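Local coordinates for uncharacterized protein (Trypanosoma congolense, PDB 4E40) that probably acts as a cell-surface receptor that binds haptoglobin-hemoglobin, consistent with a role in nutrient uptake by the trypanosome, at residues H95-H100 with L230-K235; D55-G60 with E99-E104. All blocks are in the same frame, centred on the assembly; numbering follows the deposited sequence.

Contact 1. Residues H95-H100 with L230-K235; sequences HHALEH and LEKAEK
Where Ala97 meets Ala233, no flat group takes part: the helix interface is made of methyls and methylenes, no imidazole of 95-100 touches 230-235, and the rings of His95 and His100 pack elsewhere. The ring of His95 turns to helix 28-73, resting on Val64 and sharing a weak hydrogen bond between NE2 and Ser68 OG, while His100 lies against Gln229, one turn before Ala233.

The methyl of Ala97 carries most of the contact. It points at the partner helix and settles over its backbone, with CB 3.8 Å from the amide N of Ala233 and 3.9 Å from the CB of Ala233. Lys232 closes one flank with its hydrocarbon part. Its CG stands anti to the backbone N (chi1 -175°), which lays the chain alongside the alanine, so that Lys232 CB, CG and CD are each 4.2 Å from Ala97 CB; a bend at chi3 (-61°) follows beyond that point. The amine is not paired with the nearby imidazole, since Lys232 NZ stays 6.8 Å from His100 NE2.

With alanine on both sides, the helices come close. The short axes approach to 8.1 Å at 160°, nearly antiparallel, and the CA atoms of Ala97 and Ala233 are 5.3 Å apart. Leu98, next along, faces helix 28-73 at Val64.

This is van der Waals contact alone, joining helices 82-147 and 192-246 through two buried methyls. Its chemistry implies that small residues allow the helices to come this close, and that Lys232 contributes its greasy stem while its charged end remains on the exposed side.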
ATOM      1  N   HIS A  95     -29.212  18.165  -9.891  1.00 16.19           N
ATOM      2  CA  HIS A  95     -27.981  18.962  -9.979  1.00 17.33           C
ATOM      3  C   HIS A  95     -27.211  18.979  -8.684  1.00 15.87           C
ATOM      4  O   HIS A  95     -26.002  18.832  -8.667  1.00 15.91           O
ATOM      5  CB  HIS A  95     -28.340  20.399 -10.378  1.00 19.27           C
ATOM      6  CG  HIS A  95     -28.725  20.594 -11.838  1.00 22.35           C
ATOM      7  ND1 HIS A  95     -27.810  20.945 -12.790  1.00 25.88           N
ATOM      8  CD2 HIS A  95     -29.936  20.494 -12.464  1.00 25.17           C
ATOM      9  CE1 HIS A  95     -28.468  21.168 -13.989  1.00 24.16           C
ATOM     10  NE2 HIS A  95     -29.757  20.864 -13.810  1.00 28.13           N
ATOM     11  N   HIS A  96     -27.953  19.163  -7.582  1.00 16.14           N
ATOM     12  CA  HIS A  96     -27.266  19.245  -6.289  1.00 16.56           C
ATOM     13  C   HIS A  96     -26.589  17.945  -5.909  1.00 15.28           C
ATOM     14  O   HIS A  96     -25.466  17.947  -5.402  1.00 15.43           O
ATOM     15  CB  HIS A  96     -28.255  19.659  -5.184  1.00 17.03           C
ATOM     16  CG  HIS A  96     -28.868  20.990  -5.438  1.00 20.45           C
ATOM     17  ND1 HIS A  96     -30.014  21.385  -4.843  1.00 22.60           N
ATOM     18  CD2 HIS A  96     -28.450  22.028  -6.229  1.00 20.35           C
ATOM     19  CE1 HIS A  96     -30.343  22.612  -5.294  1.00 24.55           C
ATOM     20  NE2 HIS A  96     -29.371  23.015  -6.113  1.00 24.21           N
ATOM     21  N   ALA A  97     -27.229  16.828  -6.240  1.00 15.17           N
ATOM     22  CA  ALA A  97     -26.667  15.496  -5.928  1.00 14.41           C
ATOM     23  C   ALA A  97     -25.420  15.241  -6.775  1.00 14.37           C
ATOM     24  O   ALA A  97     -24.422  14.683  -6.314  1.00 14.72           O
ATOM     25  CB  ALA A  97     -27.692  14.360  -6.138  1.00 15.98           C
ATOM     26  N   LEU A  98     -25.472  15.703  -8.049  1.00 13.72           N
ATOM     27  CA  LEU A  98     -24.289  15.582  -8.865  1.00 14.95           C
ATOM     28  C   LEU A  98     -23.090  16.352  -8.318  1.00 14.35           C
ATOM     29  O   LEU A  98     -21.975  15.884  -8.477  1.00 14.55           O
ATOM     30  CB  LEU A  98     -24.633  16.052 -10.348  1.00 16.51           C
ATOM     31  CG  LEU A  98     -23.409  15.894 -11.298  1.00 19.00           C
ATOM     32  CD1 LEU A  98     -23.033  14.439 -11.564  1.00 20.81           C
ATOM     33  CD2 LEU A  98     -23.773  16.578 -12.626  1.00 21.56           C
ATOM     34  N   GLU A  99     -23.281  17.526  -7.692  1.00 13.99           N
ATOM     35  CA  GLU A  99     -22.117  18.163  -7.049  1.00 14.63           C
ATOM     36  C   GLU A  99     -21.452  17.245  -6.023  1.00 14.80           C
ATOM     37  O   GLU A  99     -20.241  17.194  -5.944  1.00 15.68           O
ATOM     38  CB  GLU A  99     -22.569  19.453  -6.344  1.00 15.11           C
ATOM     39  CG  GLU A  99     -23.082  20.554  -7.291  1.00 16.18           C
ATOM     40  CD  GLU A  99     -23.617  21.744  -6.472  1.00 16.59           C
ATOM     41  OE1 GLU A  99     -22.829  22.330  -5.754  1.00 20.59           O
ATOM     42  OE2 GLU A  99     -24.829  21.990  -6.549  1.00 22.10           O
ATOM     43  N   HIS A 100     -22.288  16.435  -5.338  1.00 15.58           N
ATOM     44  CA  HIS A 100     -21.674  15.496  -4.390  1.00 14.48           C
ATOM     45  C   HIS A 100     -21.067  14.270  -5.048  1.00 14.43           C
ATOM     46  O   HIS A 100     -20.045  13.806  -4.604  1.00 16.34           O
ATOM     47  CB  HIS A 100     -22.686  15.064  -3.307  1.00 14.90           C
ATOM     48  CG  HIS A 100     -23.335  16.200  -2.628  1.00 16.10           C
ATOM     49  ND1 HIS A 100     -22.613  17.171  -1.931  1.00 19.32           N
ATOM     50  CD2 HIS A 100     -24.668  16.494  -2.462  1.00 17.04           C
ATOM     51  CE1 HIS A 100     -23.481  18.049  -1.406  1.00 18.01           C
ATOM     52  NE2 HIS A 100     -24.749  17.639  -1.709  1.00 18.93           N
ATOM     53  N   LEU A 230     -25.290   9.275  -6.699  1.00 17.09           N
ATOM     54  CA  LEU A 230     -25.784   8.934  -8.022  1.00 17.40           C
ATOM     55  C   LEU A 230     -27.216   8.436  -8.031  1.00 17.73           C
ATOM     56  O   LEU A 230     -28.012   8.848  -8.885  1.00 17.58           O
ATOM     57  CB  LEU A 230     -24.850   7.913  -8.732  1.00 17.95           C
ATOM     58  CG  LEU A 230     -25.372   7.518 -10.116  1.00 17.49           C
ATOM     59  CD1 LEU A 230     -25.402   8.710 -11.152  1.00 18.42           C
ATOM     60  CD2 LEU A 230     -24.437   6.383 -10.614  1.00 19.10           C
ATOM     61  N   GLU A 231     -27.529   7.532  -7.093  1.00 17.64           N
ATOM     62  CA  GLU A 231     -28.879   7.039  -6.972  1.00 19.01           C
ATOM     63  C   GLU A 231     -29.879   8.208  -6.768  1.00 18.43           C
ATOM     64  O   GLU A 231     -30.936   8.195  -7.374  1.00 18.29           O
ATOM     65  CB  GLU A 231     -28.958   5.982  -5.888  1.00 21.55           C
ATOM     66  CG  GLU A 231     -30.394   5.529  -5.776  1.00 26.15           C
ATOM     67  CD  GLU A 231     -30.646   4.078  -5.480  1.00 33.63           C
ATOM     68  OE1 GLU A 231     -29.730   3.243  -5.588  1.00 37.07           O
ATOM     69  OE2 GLU A 231     -31.812   3.796  -5.110  1.00 34.52           O
ATOM     70  N   LYS A 232     -29.537   9.159  -5.888  1.00 17.41           N
ATOM     71  CA  LYS A 232     -30.389  10.314  -5.664  1.00 17.29           C
ATOM     72  C   LYS A 232     -30.586  11.100  -6.975  1.00 16.24           C
ATOM     73  O   LYS A 232     -31.706  11.437  -7.350  1.00 16.47           O
ATOM     74  CB  LYS A 232     -29.811  11.167  -4.524  1.00 18.03           C
ATOM     75  CG  LYS A 232     -30.804  12.315  -4.217  1.00 18.88           C
ATOM     76  CD  LYS A 232     -30.342  13.236  -3.090  1.00 20.89           C
ATOM     77  CE  LYS A 232     -30.180  12.520  -1.775  1.00 21.64           C
ATOM     78  NZ  LYS A 232     -30.100  13.609  -0.705  1.00 20.03           N
ATOM     79  N   ALA A 233     -29.467  11.329  -7.666  1.00 16.34           N
ATOM     80  CA  ALA A 233     -29.530  12.109  -8.891  1.00 17.12           C
ATOM     81  C   ALA A 233     -30.378  11.407  -9.946  1.00 17.36           C
ATOM     82  O   ALA A 233     -31.158  12.072 -10.636  1.00 18.30           O
ATOM     83  CB  ALA A 233     -28.131  12.364  -9.427  1.00 17.41           C
ATOM     84  N   GLU A 234     -30.214  10.083 -10.066  1.00 17.39           N
ATOM     85  CA  GLU A 234     -30.986   9.322 -11.067  1.00 19.34           C
ATOM     86  C   GLU A 234     -32.475   9.254 -10.757  1.00 19.94           C
ATOM     87  O   GLU A 234     -33.289   9.415 -11.648  1.00 21.22           O
ATOM     88  CB  GLU A 234     -30.444   7.899 -11.197  1.00 21.92           C
ATOM     89  CG  GLU A 234     -29.090   7.825 -11.881  1.00 22.88           C
ATOM     90  CD  GLU A 234     -28.534   6.400 -11.855  1.00 28.29           C
ATOM     91  OE1 GLU A 234     -28.865   5.636 -10.933  1.00 33.14           O
ATOM     92  OE2 GLU A 234     -27.671   6.084 -12.698  1.00 31.39           O
ATOM     93  N   LYS A 235     -32.845   9.076  -9.495  1.00 19.54           N
ATOM     94  CA  LYS A 235     -34.269   9.088  -9.140  1.00 20.64           C
ATOM     95  C   LYS A 235     -34.901  10.444  -9.336  1.00 19.78           C
ATOM     96  O   LYS A 235     -36.012  10.522  -9.808  1.00 20.93           O
ATOM     97  CB  LYS A 235     -34.446   8.613  -7.684  1.00 22.18           C
ATOM     98  CG  LYS A 235     -33.995   7.160  -7.492  1.00 28.49           C
ATOM     99  CD  LYS A 235     -35.029   6.156  -8.003  1.00 33.40           C
ATOM    100  CE  LYS A 235     -34.364   4.812  -8.297  1.00 39.59           C
ATOM    101  NZ  LYS A 235     -35.415   3.813  -8.646  1.00 46.70           N
TER

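Contact 2. Residues D55-G60 with E99-E104. Unlike the reference sequence in segment 55-60: Asp55 (reference Glu).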
ATOM      1  N   ASP A  55     -17.399   5.829 -14.529  0.50 19.87           N
ATOM      2  CA  ASP A  55     -18.696   5.400 -15.029  0.50 20.70           C
ATOM      3  C   ASP A  55     -19.773   6.122 -14.238  0.50 18.04           C
ATOM      4  O   ASP A  55     -20.732   6.618 -14.819  0.50 17.74           O
ATOM      5  CB  ASP A  55     -18.899   3.886 -14.862  0.50 23.07           C
ATOM      6  CG  ASP A  55     -20.182   3.384 -15.542  0.50 28.13           C
ATOM      7  OD1 ASP A  55     -20.361   3.618 -16.758  0.50 32.31           O
ATOM      8  OD2 ASP A  55     -21.017   2.734 -14.882  0.50 31.74           O
ATOM      9  N   ILE A  56     -19.576   6.177 -12.919  1.00 17.44           N
ATOM     10  CA  ILE A  56     -20.540   6.879 -12.033  1.00 17.37           C
ATOM     11  C   ILE A  56     -20.701   8.339 -12.465  1.00 16.78           C
ATOM     12  O   ILE A  56     -21.832   8.834 -12.557  1.00 16.21           O
ATOM     13  CB  ILE A  56     -20.069   6.781 -10.557  1.00 17.72           C
ATOM     14  CG1 ILE A  56     -20.386   5.362 -10.110  1.00 20.31           C
ATOM     15  CG2 ILE A  56     -20.840   7.792  -9.695  1.00 17.69           C
ATOM     16  CD1 ILE A  56     -19.698   5.052  -8.798  1.00 20.38           C
ATOM     17  N   LEU A  57     -19.577   8.988 -12.794  1.00 16.46           N
ATOM     18  CA  LEU A  57     -19.625  10.393 -13.190  1.00 17.00           C
ATOM     19  C   LEU A  57     -20.361  10.543 -14.525  1.00 16.36           C
ATOM     20  O   LEU A  57     -21.138  11.460 -14.678  1.00 18.34           O
ATOM     21  CB  LEU A  57     -18.196  10.945 -13.337  1.00 18.60           C
ATOM     22  CG  LEU A  57     -18.238  12.475 -13.412  1.00 22.79           C
ATOM     23  CD1 LEU A  57     -19.090  13.233 -12.375  1.00 27.24           C
ATOM     24  CD2 LEU A  57     -16.806  12.995 -13.355  1.00 24.89           C
ATOM     25  N   ALA A  58     -20.077   9.664 -15.462  1.00 17.17           N
ATOM     26  CA  ALA A  58     -20.755   9.739 -16.781  1.00 17.18           C
ATOM     27  C   ALA A  58     -22.274   9.518 -16.621  1.00 17.60           C
ATOM     28  O   ALA A  58     -23.070  10.258 -17.191  1.00 18.73           O
ATOM     29  CB  ALA A  58     -20.112   8.717 -17.702  1.00 17.75           C
ATOM     30  N   LYS A  59     -22.680   8.536 -15.783  1.00 18.30           N
ATOM     31  CA  LYS A  59     -24.143   8.354 -15.583  1.00 18.65           C
ATOM     32  C   LYS A  59     -24.788   9.554 -14.915  1.00 17.75           C
ATOM     33  O   LYS A  59     -25.924   9.894 -15.197  1.00 18.29           O
ATOM     34  CB  LYS A  59     -24.386   7.081 -14.733  1.00 19.71           C
ATOM     35  CG  LYS A  59     -24.173   5.805 -15.507  1.00 24.31           C
ATOM     36  CD  LYS A  59     -24.295   4.611 -14.556  1.00 28.14           C
ATOM     37  CE  LYS A  59     -24.297   3.226 -15.227  1.00 36.38           C
ATOM     38  NZ  LYS A  59     -23.813   3.304 -16.638  1.00 41.83           N
ATOM     39  N   GLY A  60     -24.061  10.165 -13.959  1.00 17.95           N
ATOM     40  CA  GLY A  60     -24.549  11.372 -13.295  1.00 17.81           C
ATOM     41  C   GLY A  60     -24.701  12.572 -14.244  1.00 18.49           C
ATOM     42  O   GLY A  60     -25.754  13.245 -14.231  1.00 19.06           O
ATOM     43  N   GLU A  99     -23.281  17.526  -7.692  1.00 13.99           N
ATOM     44  CA  GLU A  99     -22.117  18.163  -7.049  1.00 14.63           C
ATOM     45  C   GLU A  99     -21.452  17.245  -6.023  1.00 14.80           C
ATOM     46  O   GLU A  99     -20.241  17.194  -5.944  1.00 15.68           O
ATOM     47  CB  GLU A  99     -22.569  19.453  -6.344  1.00 15.11           C
ATOM     48  CG  GLU A  99     -23.082  20.554  -7.291  1.00 16.18           C
ATOM     49  CD  GLU A  99     -23.617  21.744  -6.472  1.00 16.59           C
ATOM     50  OE1 GLU A  99     -22.829  22.330  -5.754  1.00 20.59           O
ATOM     51  OE2 GLU A  99     -24.829  21.990  -6.549  1.00 22.10           O
ATOM     52  N   HIS A 100     -22.288  16.435  -5.338  1.00 15.58           N
ATOM     53  CA  HIS A 100     -21.674  15.496  -4.390  1.00 14.48           C
ATOM     54  C   HIS A 100     -21.067  14.270  -5.048  1.00 14.43           C
ATOM     55  O   HIS A 100     -20.045  13.806  -4.604  1.00 16.34           O
ATOM     56  CB  HIS A 100     -22.686  15.064  -3.307  1.00 14.90           C
ATOM     57  CG  HIS A 100     -23.335  16.200  -2.628  1.00 16.10           C
ATOM     58  ND1 HIS A 100     -22.613  17.171  -1.931  1.00 19.32           N
ATOM     59  CD2 HIS A 100     -24.668  16.494  -2.462  1.00 17.04           C
ATOM     60  CE1 HIS A 100     -23.481  18.049  -1.406  1.00 18.01           C
ATOM     61  NE2 HIS A 100     -24.749  17.639  -1.709  1.00 18.93           N
ATOM     62  N   VAL A 101     -21.691  13.778  -6.116  1.00 16.10           N
ATOM     63  CA  VAL A 101     -21.057  12.738  -6.927  1.00 15.42           C
ATOM     64  C   VAL A 101     -19.641  13.167  -7.311  1.00 16.00           C
ATOM     65  O   VAL A 101     -18.664  12.421  -7.140  1.00 15.93           O
ATOM     66  CB  VAL A 101     -21.850  12.421  -8.216  1.00 15.77           C
ATOM     67  CG1 VAL A 101     -21.049  11.385  -9.100  1.00 16.49           C
ATOM     68  CG2 VAL A 101     -23.201  11.775  -7.850  1.00 17.83           C
ATOM     69  N   LYS A 102     -19.524  14.397  -7.808  1.00 15.89           N
ATOM     70  CA  LYS A 102     -18.227  14.889  -8.269  1.00 16.04           C
ATOM     71  C   LYS A 102     -17.234  15.002  -7.110  1.00 17.07           C
ATOM     72  O   LYS A 102     -16.073  14.644  -7.250  1.00 16.60           O
ATOM     73  CB  LYS A 102     -18.406  16.259  -8.925  1.00 16.69           C
ATOM     74  CG  LYS A 102     -19.082  16.158 -10.281  1.00 18.32           C
ATOM     75  CD  LYS A 102     -19.493  17.530 -10.806  1.00 22.96           C
ATOM     76  CE  LYS A 102     -18.338  18.495 -10.814  1.00 24.49           C
ATOM     77  NZ  LYS A 102     -18.607  19.558 -11.824  1.00 38.22           N
ATOM     78  N   GLU A 103     -17.702  15.487  -5.940  1.00 16.45           N
ATOM     79  CA  GLU A 103     -16.834  15.534  -4.749  1.00 16.99           C
ATOM     80  C   GLU A 103     -16.319  14.167  -4.359  1.00 17.13           C
ATOM     81  O   GLU A 103     -15.099  13.964  -4.133  1.00 17.44           O
ATOM     82  CB  GLU A 103     -17.655  16.120  -3.582  1.00 17.59           C
ATOM     83  CG  GLU A 103     -17.897  17.611  -3.684  1.00 17.00           C
ATOM     84  CD  GLU A 103     -19.071  18.143  -2.850  1.00 18.08           C
ATOM     85  OE1 GLU A 103     -19.765  17.294  -2.228  1.00 20.46           O
ATOM     86  OE2 GLU A 103     -19.340  19.331  -2.873  1.00 20.33           O
ATOM     87  N   GLU A 104     -17.210  13.172  -4.354  1.00 16.06           N
ATOM     88  CA  GLU A 104     -16.762  11.797  -4.012  1.00 18.04           C
ATOM     89  C   GLU A 104     -15.863  11.149  -5.038  1.00 17.71           C
ATOM     90  O   GLU A 104     -14.905  10.469  -4.656  1.00 18.42           O
ATOM     91  CB  GLU A 104     -17.936  10.891  -3.676  1.00 19.65           C
ATOM     92  CG  GLU A 104     -18.808  11.446  -2.542  1.00 22.18           C
ATOM     93  CD  GLU A 104     -18.070  11.531  -1.211  1.00 28.00           C
ATOM     94  OE1 GLU A 104     -17.057  10.812  -1.038  1.00 27.37           O
ATOM     95  OE2 GLU A 104     -18.549  12.303  -0.351  1.00 30.54           O
TER
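Ile56 and Val101 bring branched side chains together at the buried side of this helix pair. Each uses the branch that lies anti to its own backbone N: CG2 in Ile56, CG1 in Val101. The two methyls end up 3.6 Å apart, Ile56 CG2 to Val101 CG1, with the side chains crossing at a slant.

Towards the surface, Leu57 starts out tangentially, but its CG stands opposite the backbone N (chi1 -166°), and this carries CD1 back to the partner helix. There Leu57 CD1 lies 3.6 Å from Lys102 CG and, more loosely, 4.2 Å from Val101 CG1. Lys102 offers only this early methylene; further out its chain bends at chi3 and its end leads away.

On another face of the same helix, His100 ND1 donates to Glu103 OE1 at 2.9 Å with an N-H...O angle of 163°. The carboxylate oxygen lies close to the ring plane; the donor comes in on its syn side, tilted out of the carboxylate plane, and the bond should fix the turn of the imidazole.

The larger residues hold the axes 10.0 Å apart at 165°. Such nearly antiparallel, apolar-cored packing is what a long helical bundle is built from, here helices 28-73 and 82-147 of the receptor.

Contacts 1 and 2 share Glu99 and His100 on helix 82-147, and together they join it to both other long helices, 192-246 and 28-73. Their centres are 8 Å apart, and the core between them is continuous. Leu230 connects the two: its CD1 lies 3.4 Å from Gly60 N, and its own N is 3.5 Å from Val101 CG2. From the other helix, Leu98 CD1 comes within 3.7 Å of Gly60 C. The two differ in position relative to the heme site. Contact 2 borders it, the Ile56 side chain being about 4 Å from that of heme-binding Lys52, although no heme is bound here; contact 1 lies away from the site.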